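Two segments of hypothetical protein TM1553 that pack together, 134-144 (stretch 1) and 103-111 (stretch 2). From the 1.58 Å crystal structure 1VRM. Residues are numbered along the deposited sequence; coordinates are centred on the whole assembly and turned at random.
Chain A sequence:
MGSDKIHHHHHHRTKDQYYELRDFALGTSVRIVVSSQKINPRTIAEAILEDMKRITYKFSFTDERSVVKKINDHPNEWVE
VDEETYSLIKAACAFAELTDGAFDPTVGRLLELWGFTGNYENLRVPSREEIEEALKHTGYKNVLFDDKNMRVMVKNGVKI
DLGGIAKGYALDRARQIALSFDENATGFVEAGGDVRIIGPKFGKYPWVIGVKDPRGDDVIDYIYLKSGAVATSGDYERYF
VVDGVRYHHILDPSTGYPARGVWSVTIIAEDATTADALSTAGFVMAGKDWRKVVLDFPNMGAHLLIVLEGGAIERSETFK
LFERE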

# COMPACT_ATOMS: atom_id res chain seq x y z
N ALA A 134 1.51 17.85 15.85
CA ALA A 134 1.36 17.37 14.49
C ALA A 134 0.01 16.70 14.22
O ALA A 134 -0.49 16.69 13.10
CB ALA A 134 2.50 16.43 14.11
N LEU A 135 -0.60 16.12 15.26
CA LEU A 135 -1.95 15.50 15.11
C LEU A 135 -3.01 16.54 14.75
O LEU A 135 -3.99 16.21 14.08
CB LEU A 135 -2.37 14.79 16.40
CG LEU A 135 -1.70 13.44 16.62
CD1 LEU A 135 -2.10 12.95 17.98
CD2 LEU A 135 -2.08 12.44 15.52
N LYS A 136 -2.80 17.81 15.13
CA LYS A 136 -3.71 18.89 14.69
C LYS A 136 -3.60 19.12 13.19
O LYS A 136 -4.46 19.78 12.59
CB LYS A 136 -3.39 20.20 15.38
CG LYS A 136 -3.38 20.13 16.89
CD LYS A 136 -3.24 21.50 17.49
CE LYS A 136 -3.37 21.48 19.01
NZ LYS A 136 -2.19 20.84 19.60
N HIS A 137 -2.51 18.65 12.61
CA HIS A 137 -2.23 18.78 11.17
C HIS A 137 -2.25 17.44 10.48
O HIS A 137 -1.47 17.22 9.54
CB HIS A 137 -0.91 19.50 10.98
CG HIS A 137 -0.78 20.68 11.88
ND1 HIS A 137 -1.70 21.72 11.87
CD2 HIS A 137 0.06 20.92 12.91
CE1 HIS A 137 -1.40 22.55 12.86
NE2 HIS A 137 -0.33 22.10 13.49
N THR A 138 -3.19 16.61 10.94
CA THR A 138 -3.40 15.23 10.45
C THR A 138 -4.90 15.04 10.38
O THR A 138 -5.58 15.54 11.24
CB THR A 138 -2.83 14.22 11.46
OG1 THR A 138 -1.43 14.52 11.65
CG2 THR A 138 -2.98 12.77 10.98
N GLY A 139 -5.39 14.37 9.35
CA GLY A 139 -6.81 13.96 9.33
C GLY A 139 -7.37 14.11 7.92
O GLY A 139 -7.32 15.21 7.33
N TYR A 140 -7.93 13.02 7.38
CA TYR A 140 -8.38 13.04 5.96
C TYR A 140 -9.46 14.05 5.67
O TYR A 140 -9.63 14.47 4.52
CB TYR A 140 -8.86 11.67 5.50
CG TYR A 140 -10.14 11.22 6.11
CD1 TYR A 140 -10.17 10.67 7.40
CD2 TYR A 140 -11.35 11.32 5.41
CE1 TYR A 140 -11.38 10.22 7.97
CE2 TYR A 140 -12.54 10.91 5.99
CZ TYR A 140 -12.54 10.36 7.25
OH TYR A 140 -13.74 9.95 7.79
N LYS A 141 -10.24 14.41 6.67
CA LYS A 141 -11.29 15.40 6.47
C LYS A 141 -10.77 16.80 6.11
O LYS A 141 -11.53 17.68 5.71
CB LYS A 141 -12.22 15.46 7.68
CG LYS A 141 -12.99 14.15 7.91
CD LYS A 141 -13.77 14.21 9.23
CE LYS A 141 -14.52 12.92 9.47
NZ LYS A 141 -15.40 13.04 10.68
N ASN A 142 -9.45 17.01 6.23
CA ASN A 142 -8.80 18.26 5.87
C ASN A 142 -8.48 18.35 4.39
O ASN A 142 -7.93 19.34 3.94
CB ASN A 142 -7.54 18.45 6.70
CG ASN A 142 -7.85 18.65 8.14
OD1 ASN A 142 -8.49 19.66 8.52
ND2 ASN A 142 -7.42 17.71 8.99
N VAL A 143 -8.74 17.28 3.63
CA VAL A 143 -8.60 17.35 2.17
C VAL A 143 -9.95 17.65 1.56
O VAL A 143 -10.89 16.85 1.71
CB VAL A 143 -8.11 16.02 1.61
CG1 VAL A 143 -7.80 16.16 0.09
CG2 VAL A 143 -6.87 15.55 2.40
N LEU A 144 -10.03 18.79 0.88
CA LEU A 144 -11.29 19.27 0.29
C LEU A 144 -11.23 19.14 -1.22
O LEU A 144 -10.15 19.27 -1.82
CB LEU A 144 -11.53 20.73 0.64
CG LEU A 144 -11.38 21.08 2.12
CD1 LEU A 144 -11.73 22.54 2.37
CD2 LEU A 144 -12.21 20.16 2.99
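Stretch 2 103-111: FDPTVGRLL

Stretch 1 opens in a helix that begins earlier in the chain, with A134 in it. A type I turn from L135 to T138 follows. H137 N donates to A134 O at 2.9 Å, and a weak bond joins T138 N to L135 O at 3.3 Å. The chain is extended at T138, then passes G139 into a 3-10 segment, residues 140-142, and enters a strand at V143. G139 has phi/psi of 141/125°. At these angles a CB would be jammed against the carbonyl oxygen of T138, which calls for glycine.

Stretch 2 begins as loop. A type I turn runs from D104 to V107, closed by a weak bond from V107 N to D104 O at 3.5 Å. V107 is the N-cap residue of the helix that starts at G108. Its O accepts from L111 N at 2.9 Å.

The two stretches run in opposite directions. The start of stretch 1 lies by the helix of stretch 2, with A134 CA 6.1 Å from L110 CA. Further along, Y140 CA is 5.6 Å from T106 CA, in the turn. Together the stretches bury 551 Å².

The polar centre is the D104-T106 pair against G139 and Y140. G139 N donates to T106 OG1 at 2.8 Å. Y140 N donates to D104 OD2 at 3.0 Å. The acceptors are held in place within stretch 2: D104 OD1 accepts from T106 N at 2.8 Å and from T106 OG1 at 2.6 Å. The T106 hydroxyl thus gives its proton to D104 and accepts from G139. D104 OD2 also lies at the edge of the Y140 ring, near its plane. Beside this network, V143 CG2 packs on T106 CG2 at 3.5 Å.

L110 makes apolar contacts with the start of stretch 1. Its CD2 is 3.7 Å from A134 CB, and its CD1 is 4.0 Å from L135 CD2. T138 OG1 donates to A134 O at 2.8 Å and lies 3.6 Å from L110 CD1.

R109 points toward stretch 1. H137 CB lies over one face of its guanidinium, 3.6 Å from R109 NH1. R109 CG approaches H137 O to 3.5 Å.

Two waters fill the gap between these contacts. Water 1 lies 2.6 Å from T106 O and 2.7 Å from H137 O, and accepts from R109 N at 3.1 Å. Water 2 donates to T106 O at 2.9 Å and to T138 OG1 at 2.7 Å, and accepts from L110 N at 2.9 Å. Both therefore link the first turn of the helix to stretch 1.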

# COMPACT_ATOMS: atom_id res chain seq x y z
N PHE A 103 -6.64 3.74 8.07
CA PHE A 103 -5.87 4.17 6.89
C PHE A 103 -6.17 5.66 6.73
O PHE A 103 -7.35 6.04 6.70
CB PHE A 103 -6.29 3.40 5.63
CG PHE A 103 -5.68 3.94 4.38
CD1 PHE A 103 -4.42 3.53 3.96
CD2 PHE A 103 -6.34 4.89 3.64
CE1 PHE A 103 -3.88 4.05 2.78
CE2 PHE A 103 -5.78 5.42 2.44
CZ PHE A 103 -4.55 5.02 2.06
N ASP A 104 -5.14 6.49 6.64
CA ASP A 104 -5.36 7.90 6.40
C ASP A 104 -4.21 8.45 5.58
O ASP A 104 -3.09 8.43 6.07
CB ASP A 104 -5.47 8.61 7.72
CG ASP A 104 -6.00 10.03 7.59
OD1 ASP A 104 -5.67 10.64 6.56
OD2 ASP A 104 -6.75 10.55 8.48
N PRO A 105 -4.50 8.95 4.36
CA PRO A 105 -3.44 9.45 3.50
C PRO A 105 -2.92 10.82 3.96
O PRO A 105 -2.06 11.36 3.31
CB PRO A 105 -4.13 9.54 2.15
CG PRO A 105 -5.49 9.87 2.45
CD PRO A 105 -5.81 9.11 3.72
N THR A 106 -3.41 11.37 5.06
CA THR A 106 -2.85 12.61 5.57
C THR A 106 -1.89 12.44 6.75
O THR A 106 -1.71 13.34 7.56
CB THR A 106 -3.96 13.60 5.95
OG1 THR A 106 -4.71 13.05 7.03
CG2 THR A 106 -4.89 13.88 4.74
N VAL A 107 -1.25 11.29 6.82
CA VAL A 107 -0.12 11.09 7.74
C VAL A 107 1.16 11.81 7.29
O VAL A 107 2.20 11.66 7.93
CB VAL A 107 0.19 9.57 7.95
CG1 VAL A 107 -0.93 8.89 8.75
CG2 VAL A 107 0.38 8.89 6.65
N GLY A 108 1.12 12.64 6.23
CA GLY A 108 2.31 13.26 5.73
C GLY A 108 3.07 14.09 6.75
O GLY A 108 4.28 14.01 6.85
N ARG A 109 2.36 14.97 7.50
CA ARG A 109 3.06 15.80 8.48
C ARG A 109 3.76 14.94 9.55
O ARG A 109 4.85 15.29 10.01
CB ARG A 109 2.14 16.82 9.15
CG ARG A 109 1.66 17.94 8.25
CD ARG A 109 2.68 18.92 7.85
NE ARG A 109 3.20 19.63 9.01
CZ ARG A 109 2.66 20.74 9.56
NH1 ARG A 109 1.57 21.27 9.06
NH2 ARG A 109 3.27 21.33 10.59
N LEU A 110 3.11 13.86 9.97
CA LEU A 110 3.72 12.98 10.96
C LEU A 110 4.93 12.22 10.37
O LEU A 110 5.98 12.13 11.03
CB LEU A 110 2.69 11.99 11.51
CG LEU A 110 1.70 12.55 12.50
CD1 LEU A 110 0.52 11.62 12.58
CD2 LEU A 110 2.36 12.74 13.88
N LEU A 111 4.80 11.73 9.15
CA LEU A 111 5.94 11.00 8.50
C LEU A 111 7.12 11.95 8.39
O LEU A 111 8.25 11.59 8.65
CB LEU A 111 5.54 10.44 7.15
CG LEU A 111 4.52 9.31 7.29
CD1 LEU A 111 3.98 8.99 5.93
CD2 LEU A 111 5.12 8.08 7.90
O HOH W 1 -0.60 15.71 7.47
O HOH W 2 0.24 13.68 9.64